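Local coordinates for caspase recruitment domain-containing protein 19 (Homo sapiens, PDB 4FH0) that associates with BCL10 through its caspase recruitment domain and helps to inhibit the effects of BCL10-induced activation of NF-kappa-B, at residues Ala84-Ile87 with His88-Leu92. The protein carries 2 engineered substitutions. Sequence-based numbering, arbitrary orientation.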
ATOM      1  N   ALA A  84      -2.884  -2.766   6.822  1.00  7.54           N
ATOM      2  CA  ALA A  84      -3.809  -3.065   5.734  1.00  7.28           C
ATOM      3  C   ALA A  84      -3.327  -4.250   4.905  1.00  6.88           C
ATOM      4  O   ALA A  84      -4.116  -5.083   4.433  1.00  7.49           O
ATOM      5  CB  ALA A  84      -3.992  -1.822   4.845  1.00  7.97           C
ATOM      6  N   LEU A  85      -2.019  -4.319   4.695  1.00  6.82           N
ATOM      7  CA  LEU A  85      -1.418  -5.434   3.976  1.00  6.74           C
ATOM      8  C   LEU A  85      -1.596  -6.747   4.730  1.00  7.21           C
ATOM      9  O   LEU A  85      -1.888  -7.786   4.141  1.00  8.17           O
ATOM     10  CB  LEU A  85       0.065  -5.157   3.738  1.00  7.37           C
ATOM     11  CG  LEU A  85       0.802  -6.081   2.785  1.00  9.13           C
ATOM     12  CD1 LEU A  85       0.403  -5.830   1.345  1.00 10.41           C
ATOM     13  CD2 LEU A  85       2.315  -5.923   2.972  1.00  9.68           C
ATOM     14  N   TYR A  86      -1.408  -6.722   6.044  1.00  7.30           N
ATOM     15  CA  TYR A  86      -1.702  -7.902   6.859  1.00  7.92           C
ATOM     16  C   TYR A  86      -3.147  -8.344   6.682  1.00  8.67           C
ATOM     17  O   TYR A  86      -3.435  -9.532   6.481  1.00  9.61           O
ATOM     18  CB  TYR A  86      -1.444  -7.645   8.350  1.00  8.00           C
ATOM     19  CG  TYR A  86      -2.089  -8.704   9.221  1.00  7.69           C
ATOM     20  CD1 TYR A  86      -1.553  -9.963   9.323  1.00  8.18           C
ATOM     21  CD2 TYR A  86      -3.252  -8.433   9.910  1.00  8.14           C
ATOM     22  CE1 TYR A  86      -2.162 -10.933  10.084  1.00  9.00           C
ATOM     23  CE2 TYR A  86      -3.874  -9.394  10.683  1.00  9.02           C
ATOM     24  CZ  TYR A  86      -3.325 -10.643  10.763  1.00  8.87           C
ATOM     25  OH  TYR A  86      -3.907 -11.621  11.530  1.00 11.05           O
ATOM     26  N   ILE A  87      -4.070  -7.402   6.742  1.00  8.13           N
ATOM     27  CA  ILE A  87      -5.499  -7.763   6.654  1.00  9.26           C
ATOM     28  C   ILE A  87      -5.855  -8.376   5.296  1.00  9.42           C
ATOM     29  O   ILE A  87      -6.548  -9.404   5.242  1.00 11.20           O
ATOM     30  CB  ILE A  87      -6.419  -6.540   6.926  1.00 11.05           C
ATOM     31  CG1 ILE A  87      -6.217  -6.062   8.361  1.00 12.38           C
ATOM     32  CG2 ILE A  87      -7.896  -6.888   6.637  1.00 11.75           C
ATOM     33  CD1 ILE A  87      -6.854  -4.736   8.643  1.00 14.06           C
ATOM     34  N   HIS A  88      -5.403  -7.743   4.206  1.00  8.45           N
ATOM     35  CA  HIS A  88      -5.867  -8.108   2.867  1.00  9.11           C
ATOM     36  C   HIS A  88      -4.902  -8.905   1.991  1.00 10.33           C
ATOM     37  O   HIS A  88      -5.292  -9.372   0.922  1.00 12.06           O
ATOM     38  CB  HIS A  88      -6.318  -6.839   2.140  1.00 10.27           C
ATOM     39  CG  HIS A  88      -7.472  -6.175   2.809  1.00 11.70           C
ATOM     40  ND1 HIS A  88      -8.702  -6.787   2.927  1.00 12.62           N
ATOM     41  CD2 HIS A  88      -7.579  -4.978   3.430  1.00 12.41           C
ATOM     42  CE1 HIS A  88      -9.525  -5.984   3.575  1.00 12.65           C
ATOM     43  NE2 HIS A  88      -8.865  -4.887   3.905  1.00 13.34           N
ATOM     44  N   ALA A  89      -3.671  -9.063   2.410  1.00  9.54           N
ATOM     45  CA  ALA A  89      -2.671  -9.820   1.676  1.00  9.97           C
ATOM     46  C   ALA A  89      -1.709 -10.528   2.600  1.00  9.06           C
ATOM     47  O   ALA A  89      -0.586 -10.388   2.501  1.00  9.23           O
ATOM     48  CB  ALA A  89      -1.884  -8.915   0.727  1.00 11.30           C
ATOM     49  N   GLN A  90      -2.246 -11.283   3.533  1.00  9.41           N
ATOM     50  CA  GLN A  90      -1.412 -11.866   4.569  1.00 10.13           C
ATOM     51  C   GLN A  90      -0.219 -12.689   4.070  1.00 10.69           C
ATOM     52  O   GLN A  90       0.869 -12.558   4.611  1.00 11.36           O
ATOM     53  CB  GLN A  90      -2.263 -12.655   5.567  1.00 11.49           C
ATOM     54  CG  GLN A  90      -1.503 -12.994   6.838  1.00 12.43           C
ATOM     55  CD  GLN A  90      -0.710 -14.272   6.735  1.00 14.74           C
ATOM     56  OE1 GLN A  90      -1.088 -15.208   6.021  1.00 16.68           O
ATOM     57  NE2 GLN A  90       0.421 -14.311   7.435  1.00 14.50           N
ATOM     58  N   PRO A  91      -0.414 -13.533   3.050  1.00 12.02           N
ATOM     59  CA  PRO A  91       0.740 -14.298   2.577  1.00 12.92           C
ATOM     60  C   PRO A  91       1.899 -13.403   2.146  1.00 12.03           C
ATOM     61  O   PRO A  91       3.057 -13.637   2.488  1.00 13.24           O
ATOM     62  CB  PRO A  91       0.160 -15.088   1.411  1.00 14.21           C
ATOM     63  CG  PRO A  91      -1.257 -15.277   1.801  1.00 15.17           C
ATOM     64  CD  PRO A  91      -1.662 -13.986   2.422  1.00 13.63           C
ATOM     65  N   LEU A  92       1.594 -12.357   1.407  1.00 10.65           N
ATOM     66  CA  LEU A  92       2.636 -11.430   0.979  1.00 10.05           C
ATOM     67  C   LEU A  92       3.261 -10.706   2.177  1.00  9.89           C
ATOM     68  O   LEU A  92       4.486 -10.581   2.290  1.00 10.51           O
ATOM     69  CB  LEU A  92       2.101 -10.446  -0.070  1.00 10.25           C
ATOM     70  CG  LEU A  92       3.139  -9.425  -0.520  1.00 10.98           C
ATOM     71  CD1 LEU A  92       4.371 -10.073  -1.126  1.00 12.25           C
ATOM     72  CD2 LEU A  92       2.480  -8.484  -1.526  1.00 12.14           C
TER
HETATM   73  O   HOH W   1      -5.151 -11.812   3.869  1.00 18.75           O
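Ala84 and Leu85 hand their carbonyls to His88 and Ala89 where helix 75-88 of this all-helical CARD ends and a kink leads into the short helix 90-95. The backbone bonds come first: His88 N reaches Ala84 O at 3.0 Å, and Ala89 N reaches Leu85 O at 2.8 Å with a more bent N-H...O angle of 141°. Ala89 then leaves helical geometry and takes the N-cap position of the next helix, so the i to i+4 pattern breaks. A water bridges the gap instead, donating to Ile87 O and accepting from Gln90 N at 3.0 Å.

Apolar contacts line the buried side. Leu85 CD1 lies 3.9 Å from Ala89 CB and more loosely approaches Leu92 CD2; Leu18 of helix 7-18 touches both leucines, so the kink packs against the first helix of the modelled chain. On the exposed side, Gln90 CG comes in obliquely beside the CD1-CE1 side of the Tyr86 ring, 3.9 Å from both CD1 and CE1, with the amide plane turned 76° from the ring.

Ile87 and His88 run side by side. The imidazole is held at its far end by a hydrogen bond from NE2 to Gln35 OE1 of helix 26-37. Ile87 CG2, swung anti to its own nitrogen, makes a CH-pi contact with one face of that ring, 3.5 Å from the His88 ring centroid and 11° off the normal.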